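Heat shock protein STI1 (Saccharomyces cerevisiae, PDB 3UPV) acts as an adaptor co-chaperone that connects Hsp70 with Hsp90, its TPR2B domain, present here, binding the C-terminal peptide of Hsp70. Local coordinates at residues T100-A103 / S109-R112; T80-I83 / A89-L92; E93-A98 / D115-K120. All coordinates share one frame; numbering follows the deposited sequence.

Contact 1. Residues T100-A103 / S109-R112; sequences TKDA and SSAR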
# COMPACT_ATOMS: atom_id res chain seq x y z
N THR A 100 -14.48 -5.03 -3.69
CA THR A 100 -15.40 -5.66 -2.71
C THR A 100 -15.21 -5.12 -1.30
O THR A 100 -16.15 -4.69 -0.68
CB THR A 100 -15.11 -7.15 -2.72
OG1 THR A 100 -15.55 -7.70 -3.97
CG2 THR A 100 -15.77 -7.90 -1.48
N LYS A 101 -13.95 -5.14 -0.83
CA LYS A 101 -13.57 -4.55 0.46
C LYS A 101 -13.90 -3.07 0.51
O LYS A 101 -14.38 -2.60 1.52
CB LYS A 101 -12.09 -4.81 0.78
CG LYS A 101 -11.82 -6.23 1.27
CD LYS A 101 -12.45 -6.46 2.64
CE LYS A 101 -12.65 -7.96 2.96
NZ LYS A 101 -11.68 -8.45 3.95
N ASP A 102 -13.68 -2.35 -0.59
CA ASP A 102 -13.94 -0.92 -0.59
C ASP A 102 -15.42 -0.63 -0.33
O ASP A 102 -15.74 0.22 0.50
CB ASP A 102 -13.46 -0.27 -1.89
CG ASP A 102 -13.73 1.20 -1.93
OD1 ASP A 102 -14.58 1.63 -2.78
OD2 ASP A 102 -13.08 1.93 -1.12
N ALA A 103 -16.29 -1.34 -1.04
CA ALA A 103 -17.72 -1.30 -0.74
C ALA A 103 -18.09 -1.65 0.72
O ALA A 103 -18.82 -0.90 1.36
CB ALA A 103 -18.50 -2.17 -1.73
N SER A 109 -15.81 4.56 -1.31
CA SER A 109 -15.09 5.83 -1.45
C SER A 109 -13.85 5.74 -2.36
O SER A 109 -13.43 6.77 -2.97
CB SER A 109 -14.79 6.44 -0.07
OG SER A 109 -14.03 5.58 0.73
N SER A 110 -13.28 4.54 -2.53
CA SER A 110 -12.15 4.41 -3.46
C SER A 110 -12.50 3.80 -4.80
O SER A 110 -11.59 3.38 -5.54
CB SER A 110 -11.02 3.63 -2.79
OG SER A 110 -10.31 4.50 -1.92
N ALA A 111 -13.79 3.74 -5.11
CA ALA A 111 -14.26 3.10 -6.34
C ALA A 111 -13.64 3.66 -7.58
O ALA A 111 -13.32 2.88 -8.47
CB ALA A 111 -15.79 3.22 -6.49
N ARG A 112 -13.55 5.01 -7.66
CA ARG A 112 -13.01 5.62 -8.86
C ARG A 112 -11.58 5.18 -9.09
O ARG A 112 -11.23 4.83 -10.23
CB ARG A 112 -13.14 7.17 -8.85
CG ARG A 112 -14.56 7.58 -9.13
CD ARG A 112 -14.58 9.10 -9.19
NE ARG A 112 -15.95 9.63 -9.19
CZ ARG A 112 -16.59 10.02 -8.09
NH1 ARG A 112 -17.84 10.50 -8.18
NH2 ARG A 112 -15.99 9.92 -6.90
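The carboxylate of D102 meets the backbone of S109–A111 in a side-chain-to-backbone contact at the turn between the last two helices of the TPR2B domain, where helix 88-106 hands over to the capping helix 111-124 that follows the third tetratricopeptide repeat. The fold is an all-helical TPR array, and this contact lies towards its C-terminal end. D102 sits on the helix face turned to the incoming loop. With CG anti to the backbone N (chi1 179°), its carboxylate extends directly to the start of the next helix, while the neighbouring K101 turns to another part of the fold, where its NZ bonds P69 O and the side chain of N70.

One hydrogen bond joins the two segments: S110 N donates to D102 OD2 at 3.0 Å. The bond is bent, with an N-H...O angle of 145°, and reaches the syn side of OD2 from 21° out of the carboxylate plane. S110 occupies the N-cap position of helix 111-124, but its own hydroxyl makes no capping bond. Instead the D102 carboxylate of the preceding helix lies beside the amides at this helix start; if ionised, as is likely, it would complement the partial positive charge there. D102 OD1 lies 3.2 Å from A111 N, too poorly angled for a hydrogen bond, and 3.5 Å from S109 N.

A backbone hydrogen bond between D102 and G108 ties the loop back to the last turns of helix 88-106. Helix 72-84 covers the contact through V72 against D102 and I76 against S110. D102 is buried although the loop it meets is partly open to solvent, and D102 OD2 also lies close to S110 CB, at 3.2 Å.

Contact 2. Residues T80-I83 / A89-L92; sequences TAQI and ASAL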
# COMPACT_ATOMS: atom_id res chain seq x y z
N THR A 80 -1.42 -1.66 -7.74
CA THR A 80 -0.64 -0.61 -8.45
C THR A 80 0.81 -1.15 -8.69
O THR A 80 1.34 -0.99 -9.78
CB THR A 80 -0.61 0.76 -7.75
OG1 THR A 80 0.10 0.69 -6.52
CG2 THR A 80 -1.99 1.28 -7.47
N ALA A 81 1.42 -1.78 -7.69
CA ALA A 81 2.74 -2.38 -7.84
C ALA A 81 2.71 -3.53 -8.81
O ALA A 81 3.65 -3.71 -9.64
CB ALA A 81 3.34 -2.80 -6.50
N GLN A 82 1.64 -4.30 -8.78
CA GLN A 82 1.55 -5.43 -9.75
C GLN A 82 1.46 -4.90 -11.21
O GLN A 82 2.12 -5.42 -12.13
CB GLN A 82 0.38 -6.37 -9.43
CG GLN A 82 0.68 -7.22 -8.17
CD GLN A 82 -0.50 -8.08 -7.70
OE1 GLN A 82 -0.34 -9.26 -7.44
NE2 GLN A 82 -1.67 -7.52 -7.70
N ILE A 83 0.74 -3.81 -11.42
CA ILE A 83 0.72 -3.24 -12.72
C ILE A 83 2.15 -2.79 -13.11
O ILE A 83 2.57 -2.96 -14.26
CB ILE A 83 -0.25 -2.07 -12.74
CG1 ILE A 83 -1.68 -2.65 -12.71
CG2 ILE A 83 -0.13 -1.12 -13.97
CD1 ILE A 83 -2.71 -1.64 -12.46
N ALA A 89 -2.73 -9.91 -14.88
CA ALA A 89 -3.79 -10.85 -14.48
C ALA A 89 -3.93 -10.81 -12.97
O ALA A 89 -5.04 -10.84 -12.43
CB ALA A 89 -3.49 -12.24 -14.95
N SER A 90 -2.80 -10.79 -12.28
CA SER A 90 -2.85 -10.80 -10.83
C SER A 90 -3.43 -9.52 -10.33
O SER A 90 -4.17 -9.52 -9.34
CB SER A 90 -1.49 -11.07 -10.20
OG SER A 90 -1.08 -12.41 -10.55
N ALA A 91 -3.08 -8.42 -10.99
CA ALA A 91 -3.61 -7.12 -10.58
C ALA A 91 -5.10 -7.04 -10.69
O ALA A 91 -5.77 -6.50 -9.81
CB ALA A 91 -2.96 -5.94 -11.34
N LEU A 92 -5.63 -7.61 -11.75
CA LEU A 92 -7.09 -7.55 -11.94
C LEU A 92 -7.78 -8.32 -10.78
O LEU A 92 -8.81 -7.88 -10.24
CB LEU A 92 -7.37 -8.21 -13.32
CG LEU A 92 -7.04 -7.30 -14.54
CD1 LEU A 92 -7.02 -8.12 -15.83
CD2 LEU A 92 -7.93 -6.04 -14.69
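Q82 and I83 of helix 72-84 pack on S90 and A91 of helix 88-106, close to the tight turn that joins the two helices of TPR 9. The apolar part centres on A91. The methyl A91 CB fits against I83 CG1 at 3.8 Å and Q82 CB at 3.9 Å, and this small side chain lets the backbones draw in until the CA atoms of Q82 and A91 are 5.5 Å apart. I83 takes part through the CG1 branch alone.

The amide of Q82 adds van der Waals packing. Its chain is extended beyond CG (chi2 174°), which carries the amide alongside the S90–A91 backbone. There Q82 OE1 rests on S90 CB at 3.5 Å, and Q82 NE2 passes A91 CA at the same distance. The polar bond of Q82 NE2 goes one turn further along, to the hydroxyl OG1 of T94, which is in turn hydrogen-bonded to S90 O. This relay gives the buried amide nitrogen a partner and probably restrains the rotation of the amide. A leucine here would remove the donor and would probably leave T94 OG1 without its mate from the facing helix, while the amide's packing over S90 would be lost.

Among its neighbours the pair is layered in the manner of a TPR superhelix. F54 and I58 of helix 54-67 pack on A81, and I58 also reaches Q82. The final helix 111-124 lies against I83 and L92 through A121, while T80 touches an apolar side chain of the bound peptide.

Contact 3. Residues E93-A98 / D115-K120; sequences ETLDAA and DQLYYK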
# COMPACT_ATOMS: atom_id res chain seq x y z
N GLU A 93 -7.19 -9.44 -10.36
CA GLU A 93 -7.72 -10.23 -9.23
C GLU A 93 -7.62 -9.43 -7.92
O GLU A 93 -8.58 -9.38 -7.12
CB GLU A 93 -6.97 -11.60 -9.10
CG GLU A 93 -7.56 -12.72 -10.01
CD GLU A 93 -6.67 -13.98 -10.09
OE1 GLU A 93 -7.03 -14.91 -10.84
OE2 GLU A 93 -5.61 -14.06 -9.45
N THR A 94 -6.50 -8.74 -7.75
CA THR A 94 -6.31 -7.97 -6.57
C THR A 94 -7.33 -6.81 -6.56
O THR A 94 -7.86 -6.45 -5.49
CB THR A 94 -4.91 -7.40 -6.53
OG1 THR A 94 -3.96 -8.47 -6.59
CG2 THR A 94 -4.67 -6.57 -5.23
N LEU A 95 -7.58 -6.21 -7.73
CA LEU A 95 -8.52 -5.12 -7.82
C LEU A 95 -9.95 -5.56 -7.56
O LEU A 95 -10.76 -4.77 -7.01
CB LEU A 95 -8.46 -4.38 -9.12
CG LEU A 95 -7.15 -3.63 -9.23
CD1 LEU A 95 -6.70 -3.30 -10.70
CD2 LEU A 95 -7.22 -2.39 -8.32
N ASP A 96 -10.29 -6.78 -8.00
CA ASP A 96 -11.62 -7.38 -7.66
C ASP A 96 -11.85 -7.45 -6.16
O ASP A 96 -12.92 -7.07 -5.64
CB ASP A 96 -11.71 -8.78 -8.24
CG ASP A 96 -12.13 -8.78 -9.67
OD1 ASP A 96 -12.61 -7.72 -10.18
OD2 ASP A 96 -11.98 -9.86 -10.30
N ALA A 97 -10.81 -7.82 -5.44
CA ALA A 97 -10.86 -7.96 -3.98
C ALA A 97 -10.91 -6.61 -3.31
O ALA A 97 -11.70 -6.43 -2.35
CB ALA A 97 -9.67 -8.75 -3.49
N ALA A 98 -10.19 -5.64 -3.90
CA ALA A 98 -10.13 -4.29 -3.40
C ALA A 98 -11.49 -3.67 -3.60
O ALA A 98 -11.96 -2.96 -2.73
CB ALA A 98 -9.06 -3.46 -4.15
N ASP A 115 -11.43 1.48 -10.20
CA ASP A 115 -11.94 1.29 -11.58
C ASP A 115 -10.91 1.77 -12.63
O ASP A 115 -10.71 1.14 -13.68
CB ASP A 115 -13.28 2.04 -11.80
CG ASP A 115 -14.50 1.33 -11.15
OD1 ASP A 115 -14.38 0.12 -10.77
OD2 ASP A 115 -15.56 1.99 -11.00
N GLN A 116 -10.17 2.80 -12.35
CA GLN A 116 -9.19 3.23 -13.35
C GLN A 116 -7.94 2.34 -13.38
O GLN A 116 -7.34 2.15 -14.45
CB GLN A 116 -8.86 4.72 -13.27
CG GLN A 116 -8.16 5.17 -11.98
CD GLN A 116 -6.67 5.17 -12.08
OE1 GLN A 116 -6.11 5.30 -13.15
NE2 GLN A 116 -5.99 5.03 -10.95
N LEU A 117 -7.59 1.79 -12.21
CA LEU A 117 -6.52 0.76 -12.16
C LEU A 117 -6.96 -0.45 -12.92
O LEU A 117 -6.17 -1.00 -13.70
CB LEU A 117 -6.13 0.38 -10.72
CG LEU A 117 -5.48 1.56 -10.00
CD1 LEU A 117 -5.31 1.25 -8.54
CD2 LEU A 117 -4.15 2.11 -10.67
N TYR A 118 -8.22 -0.84 -12.76
CA TYR A 118 -8.73 -2.02 -13.43
C TYR A 118 -8.67 -1.85 -14.95
O TYR A 118 -8.25 -2.81 -15.67
CB TYR A 118 -10.18 -2.27 -13.07
CG TYR A 118 -10.59 -3.69 -13.47
CD1 TYR A 118 -10.46 -4.74 -12.58
CD2 TYR A 118 -11.08 -3.96 -14.78
CE1 TYR A 118 -10.83 -6.03 -12.94
CE2 TYR A 118 -11.48 -5.19 -15.13
CZ TYR A 118 -11.33 -6.24 -14.21
OH TYR A 118 -11.67 -7.52 -14.56
N TYR A 119 -9.09 -0.68 -15.40
CA TYR A 119 -9.13 -0.36 -16.83
C TYR A 119 -7.70 -0.42 -17.39
O TYR A 119 -7.49 -0.93 -18.48
CB TYR A 119 -9.70 1.02 -17.09
CG TYR A 119 -9.81 1.24 -18.58
CD1 TYR A 119 -10.68 0.43 -19.35
CD2 TYR A 119 -9.00 2.17 -19.23
CE1 TYR A 119 -10.75 0.58 -20.77
CE2 TYR A 119 -9.05 2.33 -20.63
CZ TYR A 119 -9.93 1.54 -21.38
OH TYR A 119 -9.99 1.68 -22.74
N LYS A 120 -6.75 0.09 -16.63
CA LYS A 120 -5.37 0.26 -17.05
C LYS A 120 -4.76 -1.16 -17.11
O LYS A 120 -4.19 -1.59 -18.14
CB LYS A 120 -4.64 1.23 -16.08
CG LYS A 120 -3.10 1.36 -16.22
CD LYS A 120 -2.47 2.46 -15.31
CE LYS A 120 -2.45 2.20 -13.75
NZ LYS A 120 -1.14 2.55 -12.91
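L117 is the first residue of D115–K120 to reach helix 88-106, and it does so against L95. The two helical segments run antiparallel, their axes 9.8 Å apart at an angle of 163°, so the terminal helix 111-124 lies back along the third repeat as a C-terminal cap of the TPR array. The leucine side chains cross at about a right angle. L95 spreads both its methyls over L117 CB, CD1 at 3.7 Å and CD2 at 3.8 Å, and CD2 also approaches L117 CD1. Beyond L117 CB, the CD1 methyl of L95 nestles against the backbone itself, 3.6 Å from Y118 N. I76 and T80 of helix 72-84 close over L117 from the neighbouring layer.

Y118 comes next. Its ring CG stands anti to the backbone N (chi1 -165°), which swings the ring to helix 88-106 and brings its edge to L95: Y118 CD1 lies 4.0 Å from L95 CB, near the ring plane. Farther out, Y118 CE1 comes within 3.7 Å of D96 OD1, the carboxylate and ring planes 27° apart. That oxygen has a stronger partner in R99 NH1, with which it forms a salt bridge, and the R99 side chain also touches Y118.

Chemically the join is carried by nonpolar packing of L95 with L117 and with the edge of the Y118 ring, with no directional bond between the two segments. The fit therefore probably depends on shape: leucine methyls set on a backbone, beside a tyrosine ring lying next to the carboxylate that R99 holds within helix 88-106.

Following the chain from the N terminus, contact 2 comes first, closing the short turn between helices 72-84 and 88-106 within TPR 9. The chain then continues along helix 88-106 and enters a wider loop closed by contact 3, where 115-120 returns to 93-98. Contact 1 is nested inside that loop, at the turn joining helix 88-106 to helix 111-124. Contact 2 precedes both in series, and none cross. Helix 88-106 serves all three. Contacts 2 and 3 touch directly, L92 on Y118 and T80 on L117, fusing three helices into one layered unit, whereas contact 1 lies apart from contact 2, about 9 Å between nearest atoms.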